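PDB 5Z87: EmGH1 from Erythrobacter marinus, which probably hydrolyses beta-glucosidic linkages as a glycoside hydrolase of family 3, with a TIM-barrel-type domain followed by an alpha/beta domain and a fibronectin type III-like domain. Local coordinates for residues W190-E194 with T538-A542; N181-C185 with E195-E199; E130-L136 with L449-P454; C483-A487 with G533-T538. One frame throughout, in Å; residues are numbered along the deposited sequence. Where two conformers were deposited one is given.

In the fold
All four contacts join loops and are largely buried, but contacts 1 to 3 have centres nearer that of the chain (6 to 12 Å) than contact 4 (21 Å). Contacts 1 and 3 join the N-terminal barrel-type and C-terminal family 3 regions, the first by a charged stack, the second by leucines around Tyr452 and a histidine bond; a Tyr452-Glu541 bond joins them, and each supplies two residues to the ligand pocket. Contact 2 closes a single barrel-side loop with one backbone bond, an Asn181-Glu195 bond and bridging waters. Contact 4 stays within the C-terminal domain, resting on an Asn535-Thr486 hydrogen bond and small apolar packing; it shares Thr538 with contact 1, and both touch the second subunit.

Contact 1: residues W190-E194 with T538-A542; sequences WGRSE and TAREA
Arg192 and Glu541 run side by side with their ends pointing the same way, and their flat groups are stacked: the guanidinium and carboxylate planes are 15° apart, and Glu541 CD sits 3.6 Å above the centre of the guanidinium. From Arg192 NH1 to Glu541 OE2 is 3.4 Å, a salt bridge of charges alone, since the oxygen lies well out of the guanidinium plane and no N-H points at it. The bend of Arg192 at chi3 (74°) turns its end over an extended Glu541, whose CG stands opposite its backbone N (chi1 174°). The N-H groups are used elsewhere: NE pairs with Glu195, NH1 with Tyr238 and NH2 with the bound dithiothreitol, probably from the crystallisation liquor, whose pocket Arg192 and Glu541 both line. Glu541 OE1 meets the Tyr452 hydroxyl. Arg192 CB lies 3.5 Å above the centre of the Trp190 ring.

The backbones close up at Gly191, whose CA makes a CA-H...O contact of 3.3 Å to Arg540 O; a side chain here would collide with that oxygen. A water 2.5 Å from Glu194 OE2 and 2.6 Å from Ala539 O may bridge them, though acceptors near it outnumber its protons; Glu194 OE1 turns to Gln145 and Gly451. The contact ties the loop between strand 176-177 and helix 201-216 of the barrel to the loop between strand 527-533 and helix 561-569.

Contact 2: residues N181-C185 with E195-E199; sequences NIDIC and ETWGE
Asn181 and Glu195 make the side-chain hydrogen bond of this contact, ND2 to OE2 at 3.1 Å. The two side chains cross at about a right angle with their flat groups nearly perpendicular, so the amide N-H reaches the oxygen from above the carboxylate plane; the angle at hydrogen, 138°, is far from straight. Glu195 OE1 is held by Arg192. With Asn181 CG opposite its backbone N (chi1 177°), OD1 accepts from Asp183 N at 3.0 Å, an Asx turn. An aspartate at Asn181 would probably cost Glu195 OE2 its amide donor and set two acidic groups against each other.

The backbone bond is much straighter: Cys185 N donates to Gly198 O over 2.8 Å with an angle at hydrogen of 168°.

Water supplies a third kind of link. One molecule donates to Asn181 O and Asp183 O and accepts from Trp197 N; another donates to Asn181 O and Glu195 O and accepts from Trp197 NE1 at 3.1 Å. Both lie at the edge of the indole in its plane, but only the second bonds to the ring, through NE1.

Packing fills the remainder. Thr196 lies alongside Asn181 with CG2 3.5 Å from OD1, Cys185 CB comes 3.3 Å from Thr196 OG1, which is hydrogen-bonded to Ser193 O, and Ile184 CG2 rests 3.3 Å from Glu199 O.

Both segments belong to the one loop between strand 176-177 and helix 201-216; Trp197 packs between that helix and helix 146-150, while Asn181 and Ile182 touch strand 229-235.

Contact 3: residues E130-L136 with L449-P454; sequences ECLHGLL and LGGYSP
Glu130 meets Tyr452 obliquely, its carboxylate plane 65° from the ring and its CD 3.5 Å from ring atom CE2. A bend at chi2 (-78°) lays the glutamate against the ring; its OE1 bonds to Tyr93 and to the bound dithiothreitol. Both residues belong to that ligand's pocket, so the contact brings together pocket walls from the barrel and the C-terminal domain. Two leucines hold the tyrosine, its hydroxyl taken up by Glu541. Leu132 crosses it at about a right angle, CD2 lying 3.7 Å from Tyr452 CB, and Leu136 brings CD1 to 3.8 Å from CD2 of the ring, while its own CD2 lies against the Ser453-Pro454 peptide.

The His133 ring enters the 449-454 loop edge first. NE2 donates to Gly451 O over 3.2 Å with an angle at hydrogen of 136°, the acceptor lying close to the ring plane. ND1 makes a weak bond to Phe143 O, so the ring is held at two nitrogens. A water donates to Gly134 O and to Tyr452 O, the latter at 2.7 Å, and accepts from His133 N.

Segment 130-136 follows strand 126-129 of the parallel barrel sheet and precedes helix 146-150; segment 449-454 joins strand 436-440 to helix 462-473.

Contact 4: residues C483-A487 with G533-T538; sequences CAITA and GGNEST
The Asn535 amide has Ile485 CG2 above its plane, 3.7 Å from Asn535 ND2, whereas Thr486 OG1 lies nearer the plane, 20° out of it, and accepts from Asn535 ND2 over 2.8 Å at 142°. On the side away from Ile485 CG2, Ser537 N donates to Asn535 OD1 from above the plane at 2.8 Å; Thr538 N approaches OD1 nearly along the C=O axis at 3.1 Å. Three bonds thus fix the amide. An alanine in place of Asn535 is likely to cost Thr486 OG1 its amide donor, let the turn's two backbone N-H groups go without their acceptor and open a gap beside Ile485.

Around this, the Ile485 and Thr538 side chains cross at about a right angle, CG2 to CG2 3.6 Å, Ile485 CD1 touches Gly534, and Thr486 CG2 rests 3.8 Å from Ser537 CB. Phe653 of the second subunit packs on Thr486 and Thr538, whose side chain also lies about 3 Å from a bound magnesium ion.

Asn535 OD1 accepts from Ser537 N (an Asx turn) and Thr538 N (an Asx motif), while Thr538 OG1 accepts from Asn535 N at 3.0 Å. This reciprocal pattern resembles a capping box, though no regular helix follows; it shapes the loop leaving parallel strand 527-533 in the C-terminal alpha/beta domain.

Contact 1: residues W190-E194 with T538-A542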
# COMPACT_ATOMS: atom_id res chain seq x y z
N TRP A 190 -11.28 -1.07 -2.79
CA TRP A 190 -11.60 -0.70 -4.16
C TRP A 190 -13.06 -1.00 -4.49
O TRP A 190 -13.51 -2.15 -4.38
CB TRP A 190 -10.68 -1.47 -5.09
CG TRP A 190 -10.62 -0.97 -6.51
CD1 TRP A 190 -10.72 0.33 -6.95
CD2 TRP A 190 -10.44 -1.77 -7.68
NE1 TRP A 190 -10.60 0.37 -8.32
CE2 TRP A 190 -10.42 -0.91 -8.78
CE3 TRP A 190 -10.29 -3.15 -7.89
CZ2 TRP A 190 -10.26 -1.38 -10.09
CZ3 TRP A 190 -10.13 -3.61 -9.18
CH2 TRP A 190 -10.10 -2.72 -10.26
N GLY A 191 -13.79 0.03 -4.91
CA GLY A 191 -15.19 -0.11 -5.26
C GLY A 191 -15.46 -1.06 -6.42
O GLY A 191 -16.62 -1.48 -6.59
N ARG A 192 -14.44 -1.43 -7.19
CA ARG A 192 -14.60 -2.34 -8.32
C ARG A 192 -14.17 -3.76 -8.00
O ARG A 192 -14.11 -4.59 -8.92
CB ARG A 192 -13.82 -1.82 -9.53
CG ARG A 192 -14.22 -0.40 -9.93
CD ARG A 192 -13.65 -0.01 -11.28
NE ARG A 192 -14.36 -0.68 -12.36
CZ ARG A 192 -14.24 -0.37 -13.65
NH1 ARG A 192 -13.43 0.60 -14.02
NH2 ARG A 192 -14.95 -1.05 -14.57
N SER A 193 -13.86 -4.05 -6.73
CA SER A 193 -13.46 -5.40 -6.35
C SER A 193 -14.40 -6.48 -6.91
O SER A 193 -13.93 -7.52 -7.40
CB SER A 193 -13.40 -5.52 -4.82
OG SER A 193 -12.46 -4.61 -4.27
N GLU A 194 -15.71 -6.25 -6.85
CA GLU A 194 -16.67 -7.29 -7.25
C GLU A 194 -16.53 -7.69 -8.71
O GLU A 194 -16.95 -8.80 -9.08
CB GLU A 194 -18.08 -6.80 -6.98
CG GLU A 194 -18.45 -5.63 -7.89
CD GLU A 194 -19.77 -5.00 -7.50
OE1 GLU A 194 -20.80 -5.32 -8.13
OE2 GLU A 194 -19.77 -4.19 -6.57
N THR A 538 -22.63 1.46 -2.09
CA THR A 538 -21.50 1.49 -1.17
C THR A 538 -20.24 0.85 -1.75
O THR A 538 -19.13 1.19 -1.32
CB THR A 538 -21.87 0.84 0.17
OG1 THR A 538 -22.27 -0.52 -0.01
CG2 THR A 538 -23.03 1.62 0.82
N ALA A 539 -20.39 -0.06 -2.71
CA ALA A 539 -19.30 -0.51 -3.57
C ALA A 539 -19.70 -0.18 -5.00
O ALA A 539 -20.68 -0.73 -5.52
CB ALA A 539 -19.03 -2.01 -3.41
N ARG A 540 -18.99 0.75 -5.62
CA ARG A 540 -19.25 1.05 -7.02
C ARG A 540 -18.01 1.68 -7.63
O ARG A 540 -17.07 2.08 -6.94
CB ARG A 540 -20.47 1.98 -7.19
CG ARG A 540 -20.21 3.43 -6.81
CD ARG A 540 -21.38 4.32 -7.19
NE ARG A 540 -21.81 4.12 -8.58
CZ ARG A 540 -23.05 3.78 -8.94
NH1 ARG A 540 -23.98 3.61 -8.01
NH2 ARG A 540 -23.36 3.63 -10.22
N GLU A 541 -18.03 1.73 -8.95
CA GLU A 541 -17.00 2.40 -9.72
C GLU A 541 -17.07 3.91 -9.48
O GLU A 541 -18.11 4.53 -9.72
CB GLU A 541 -17.19 2.07 -11.20
CG GLU A 541 -16.28 2.81 -12.17
CD GLU A 541 -16.58 2.45 -13.62
OE1 GLU A 541 -17.56 1.70 -13.87
OE2 GLU A 541 -15.85 2.91 -14.50
N ALA A 542 -15.98 4.50 -9.00
CA ALA A 542 -15.92 5.95 -8.82
C ALA A 542 -15.61 6.59 -10.17
O ALA A 542 -14.48 6.53 -10.64
CB ALA A 542 -14.86 6.33 -7.79
O HOH W 1 -21.64 -3.11 -5.34

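Contact 2: residues N181-C185 with E195-E199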
# COMPACT_ATOMS: atom_id res chain seq x y z
N ASN A 181 -13.08 -8.47 -16.90
CA ASN A 181 -12.17 -7.78 -16.00
C ASN A 181 -11.28 -8.84 -15.37
O ASN A 181 -11.77 -9.69 -14.62
CB ASN A 181 -12.97 -7.00 -14.97
CG ASN A 181 -12.10 -6.29 -13.93
OD1 ASN A 181 -11.13 -6.84 -13.41
ND2 ASN A 181 -12.48 -5.06 -13.60
N ILE A 182 -9.99 -8.81 -15.67
CA ILE A 182 -9.11 -9.81 -15.09
C ILE A 182 -8.03 -9.12 -14.26
O ILE A 182 -6.89 -9.58 -14.19
CB ILE A 182 -8.51 -10.72 -16.16
CG1 ILE A 182 -7.79 -9.91 -17.25
CG2 ILE A 182 -9.63 -11.54 -16.79
CD1 ILE A 182 -7.20 -10.80 -18.36
N ASP A 183 -8.40 -8.01 -13.61
CA ASP A 183 -7.56 -7.40 -12.60
C ASP A 183 -7.47 -8.30 -11.37
O ASP A 183 -8.27 -9.22 -11.18
CB ASP A 183 -8.12 -6.02 -12.21
CG ASP A 183 -8.21 -5.06 -13.40
OD1 ASP A 183 -7.23 -5.00 -14.18
OD2 ASP A 183 -9.26 -4.39 -13.57
N ILE A 184 -6.48 -8.02 -10.53
CA ILE A 184 -6.24 -8.77 -9.30
C ILE A 184 -6.74 -7.93 -8.14
O ILE A 184 -6.35 -6.77 -8.00
CB ILE A 184 -4.74 -9.09 -9.14
CG1 ILE A 184 -4.16 -9.60 -10.46
CG2 ILE A 184 -4.50 -10.06 -7.99
CD1 ILE A 184 -4.72 -10.95 -10.90
N CYS A 185 -7.60 -8.52 -7.31
CA CYS A 185 -8.15 -7.80 -6.16
C CYS A 185 -7.21 -8.00 -4.98
O CYS A 185 -7.34 -8.95 -4.22
CB CYS A 185 -9.56 -8.28 -5.81
SG CYS A 185 -10.26 -7.34 -4.37
N GLU A 195 -15.96 -6.83 -9.56
CA GLU A 195 -15.80 -7.16 -10.97
C GLU A 195 -14.70 -8.17 -11.23
O GLU A 195 -14.62 -8.68 -12.36
CB GLU A 195 -15.49 -5.91 -11.78
CG GLU A 195 -16.43 -4.77 -11.56
CD GLU A 195 -16.08 -3.62 -12.48
OE1 GLU A 195 -16.51 -2.48 -12.19
OE2 GLU A 195 -15.34 -3.87 -13.48
N THR A 196 -13.85 -8.45 -10.23
CA THR A 196 -12.69 -9.31 -10.40
C THR A 196 -13.00 -10.71 -9.92
O THR A 196 -14.01 -10.97 -9.26
CB THR A 196 -11.48 -8.77 -9.64
OG1 THR A 196 -11.66 -9.02 -8.23
CG2 THR A 196 -11.29 -7.31 -9.91
N TRP A 197 -12.07 -11.62 -10.21
CA TRP A 197 -12.15 -13.00 -9.77
C TRP A 197 -11.26 -13.27 -8.56
O TRP A 197 -10.88 -14.42 -8.30
CB TRP A 197 -11.83 -13.93 -10.94
CG TRP A 197 -12.92 -13.78 -12.00
CD1 TRP A 197 -13.11 -12.72 -12.83
CD2 TRP A 197 -14.03 -14.68 -12.24
NE1 TRP A 197 -14.23 -12.91 -13.60
CE2 TRP A 197 -14.81 -14.10 -13.27
CE3 TRP A 197 -14.41 -15.92 -11.71
CZ2 TRP A 197 -15.96 -14.73 -13.77
CZ3 TRP A 197 -15.54 -16.54 -12.22
CH2 TRP A 197 -16.30 -15.94 -13.24
N GLY A 198 -10.93 -12.25 -7.80
CA GLY A 198 -10.27 -12.45 -6.53
C GLY A 198 -8.83 -12.00 -6.54
O GLY A 198 -8.39 -11.24 -7.40
N GLU A 199 -8.09 -12.50 -5.55
CA GLU A 199 -6.70 -12.12 -5.34
C GLU A 199 -5.70 -13.11 -5.95
O GLU A 199 -4.52 -12.78 -6.05
CB GLU A 199 -6.42 -11.98 -3.83
CG GLU A 199 -6.34 -13.31 -3.06
CD GLU A 199 -6.27 -13.13 -1.53
OE1 GLU A 199 -6.86 -12.16 -1.02
OE2 GLU A 199 -5.62 -13.97 -0.85
O HOH W 2 -10.33 -10.59 -12.35
O HOH W 3 -14.41 -10.10 -14.81
O HOH W 4 -7.95 -9.03 -1.32

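Contact 3: residues E130-L136 with L449-P454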
# COMPACT_ATOMS: atom_id res chain seq x y z
N GLU A 130 -21.21 -4.33 -22.60
CA GLU A 130 -20.60 -4.85 -21.38
C GLU A 130 -21.20 -6.21 -21.07
O GLU A 130 -22.41 -6.38 -21.14
CB GLU A 130 -20.81 -3.91 -20.19
CG GLU A 130 -20.35 -2.50 -20.41
CD GLU A 130 -18.84 -2.33 -20.30
OE1 GLU A 130 -18.36 -1.20 -20.50
OE2 GLU A 130 -18.15 -3.33 -20.00
N CYS A 131 -20.34 -7.17 -20.72
CA CYS A 131 -20.73 -8.55 -20.45
C CYS A 131 -20.06 -9.07 -19.18
O CYS A 131 -19.55 -10.18 -19.15
CB CYS A 131 -20.36 -9.45 -21.62
SG CYS A 131 -21.31 -9.12 -23.13
N LEU A 132 -20.07 -8.27 -18.11
CA LEU A 132 -19.33 -8.63 -16.90
C LEU A 132 -19.85 -9.92 -16.29
O LEU A 132 -19.08 -10.82 -15.94
CB LEU A 132 -19.41 -7.49 -15.88
CG LEU A 132 -18.66 -7.67 -14.55
CD1 LEU A 132 -17.17 -7.85 -14.76
CD2 LEU A 132 -18.92 -6.48 -13.66
N HIS A 133 -21.17 -10.03 -16.14
CA HIS A 133 -21.82 -11.18 -15.52
C HIS A 133 -23.13 -11.44 -16.25
O HIS A 133 -24.19 -11.59 -15.65
CB HIS A 133 -22.03 -10.95 -14.02
CG HIS A 133 -22.90 -9.77 -13.72
ND1 HIS A 133 -24.27 -9.87 -13.58
CD2 HIS A 133 -22.60 -8.46 -13.59
CE1 HIS A 133 -24.77 -8.67 -13.35
NE2 HIS A 133 -23.78 -7.79 -13.36
N GLY A 134 -23.03 -11.49 -17.58
CA GLY A 134 -24.17 -11.39 -18.47
C GLY A 134 -24.16 -10.08 -19.24
O GLY A 134 -23.44 -9.13 -18.92
N LEU A 135 -24.99 -10.03 -20.26
CA LEU A 135 -25.06 -8.84 -21.10
C LEU A 135 -25.73 -7.69 -20.36
O LEU A 135 -26.85 -7.83 -19.86
CB LEU A 135 -25.81 -9.16 -22.38
CG LEU A 135 -26.25 -7.98 -23.23
CD1 LEU A 135 -25.05 -7.30 -23.87
CD2 LEU A 135 -27.22 -8.52 -24.26
N LEU A 136 -25.06 -6.54 -20.30
CA LEU A 136 -25.67 -5.35 -19.70
C LEU A 136 -26.64 -4.77 -20.72
O LEU A 136 -26.32 -3.86 -21.50
CB LEU A 136 -24.60 -4.34 -19.29
CG LEU A 136 -24.91 -3.31 -18.20
CD1 LEU A 136 -23.74 -2.34 -18.07
CD2 LEU A 136 -26.21 -2.54 -18.40
N LEU A 449 -27.82 -7.15 -7.99
CA LEU A 449 -27.10 -7.81 -9.06
C LEU A 449 -25.69 -7.29 -9.25
O LEU A 449 -24.87 -7.97 -9.87
CB LEU A 449 -27.88 -7.66 -10.37
CG LEU A 449 -29.30 -8.23 -10.34
CD1 LEU A 449 -30.05 -7.77 -11.58
CD2 LEU A 449 -29.27 -9.75 -10.24
N GLY A 450 -25.37 -6.11 -8.72
CA GLY A 450 -24.03 -5.58 -8.79
C GLY A 450 -23.86 -4.60 -9.92
O GLY A 450 -24.75 -4.38 -10.75
N GLY A 451 -22.67 -3.99 -9.95
CA GLY A 451 -22.33 -3.08 -11.02
C GLY A 451 -22.44 -3.75 -12.38
O GLY A 451 -22.40 -4.98 -12.51
N TYR A 452 -22.63 -2.92 -13.40
CA TYR A 452 -22.67 -3.40 -14.78
C TYR A 452 -23.86 -4.34 -15.00
O TYR A 452 -23.74 -5.39 -15.64
CB TYR A 452 -21.32 -4.04 -15.15
CG TYR A 452 -20.31 -2.94 -15.42
CD1 TYR A 452 -19.53 -2.40 -14.40
CD2 TYR A 452 -20.19 -2.40 -16.69
CE1 TYR A 452 -18.64 -1.37 -14.66
CE2 TYR A 452 -19.31 -1.38 -16.96
CZ TYR A 452 -18.54 -0.86 -15.95
OH TYR A 452 -17.70 0.17 -16.25
N SER A 453 -25.02 -3.96 -14.47
CA SER A 453 -26.28 -4.67 -14.60
C SER A 453 -27.35 -3.72 -15.14
O SER A 453 -27.30 -2.51 -14.87
CB SER A 453 -26.76 -5.25 -13.26
OG SER A 453 -25.77 -6.04 -12.64
N PRO A 454 -28.32 -4.24 -15.89
CA PRO A 454 -29.40 -3.38 -16.39
C PRO A 454 -30.33 -2.92 -15.28
O PRO A 454 -30.73 -3.70 -14.41
CB PRO A 454 -30.15 -4.28 -17.39
CG PRO A 454 -29.47 -5.62 -17.35
CD PRO A 454 -28.56 -5.65 -16.16
O HOH W 5 -22.55 -7.39 -17.09

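Contact 4: residues C483-A487 with G533-T538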
# COMPACT_ATOMS: atom_id res chain seq x y z
N CYS A 483 -33.19 -2.22 8.73
CA CYS A 483 -32.56 -0.91 8.58
C CYS A 483 -32.28 -0.69 7.09
O CYS A 483 -32.34 -1.63 6.29
CB CYS A 483 -31.26 -0.80 9.39
SG CYS A 483 -29.91 -1.85 8.76
N ALA A 484 -31.98 0.55 6.75
CA ALA A 484 -31.58 0.94 5.41
C ALA A 484 -30.09 1.21 5.38
O ALA A 484 -29.52 1.70 6.36
CB ALA A 484 -32.35 2.18 4.93
N ILE A 485 -29.45 0.88 4.26
CA ILE A 485 -28.05 1.22 4.03
C ILE A 485 -27.99 2.61 3.42
O ILE A 485 -27.37 3.53 3.98
CB ILE A 485 -27.37 0.17 3.12
CG1 ILE A 485 -27.24 -1.17 3.85
CG2 ILE A 485 -26.01 0.68 2.63
CD1 ILE A 485 -26.82 -2.32 2.97
N THR A 486 -28.66 2.79 2.29
CA THR A 486 -28.74 4.07 1.62
C THR A 486 -30.17 4.59 1.69
O THR A 486 -31.13 3.82 1.67
CB THR A 486 -28.27 3.95 0.18
OG1 THR A 486 -28.69 2.68 -0.35
CG2 THR A 486 -26.75 4.01 0.14
N ALA A 487 -30.30 5.91 1.81
CA ALA A 487 -31.62 6.51 1.98
C ALA A 487 -32.40 6.44 0.67
O ALA A 487 -31.85 6.65 -0.42
CB ALA A 487 -31.50 7.95 2.45
N GLY A 533 -25.18 -6.56 4.36
CA GLY A 533 -23.96 -6.45 3.58
C GLY A 533 -23.70 -5.04 3.09
O GLY A 533 -23.46 -4.12 3.89
N GLY A 534 -23.76 -4.87 1.77
CA GLY A 534 -23.61 -3.56 1.15
C GLY A 534 -24.45 -3.57 -0.10
O GLY A 534 -25.10 -4.56 -0.41
N ASN A 535 -24.45 -2.46 -0.83
CA ASN A 535 -25.20 -2.43 -2.08
C ASN A 535 -24.37 -1.74 -3.15
O ASN A 535 -23.20 -1.39 -2.94
CB ASN A 535 -26.59 -1.79 -1.89
CG ASN A 535 -26.52 -0.35 -1.43
OD1 ASN A 535 -25.55 0.37 -1.71
ND2 ASN A 535 -27.55 0.10 -0.72
N GLU A 536 -25.01 -1.53 -4.30
CA GLU A 536 -24.39 -0.97 -5.49
C GLU A 536 -24.07 0.51 -5.33
O GLU A 536 -23.45 1.08 -6.22
CB GLU A 536 -25.31 -1.21 -6.69
CG GLU A 536 -25.41 -2.70 -7.10
CD GLU A 536 -26.42 -3.52 -6.27
OE1 GLU A 536 -26.60 -4.72 -6.60
OE2 GLU A 536 -27.01 -2.99 -5.30
N SER A 537 -24.47 1.13 -4.22
CA SER A 537 -24.01 2.47 -3.89
C SER A 537 -22.82 2.48 -2.93
O SER A 537 -22.04 3.44 -2.96
CB SER A 537 -25.15 3.29 -3.27
OG SER A 537 -26.02 3.79 -4.26
N THR A 538 -22.63 1.46 -2.09
CA THR A 538 -21.50 1.49 -1.17
C THR A 538 -20.24 0.85 -1.75
O THR A 538 -19.13 1.19 -1.32
CB THR A 538 -21.87 0.84 0.17
OG1 THR A 538 -22.27 -0.52 -0.01
CG2 THR A 538 -23.03 1.62 0.82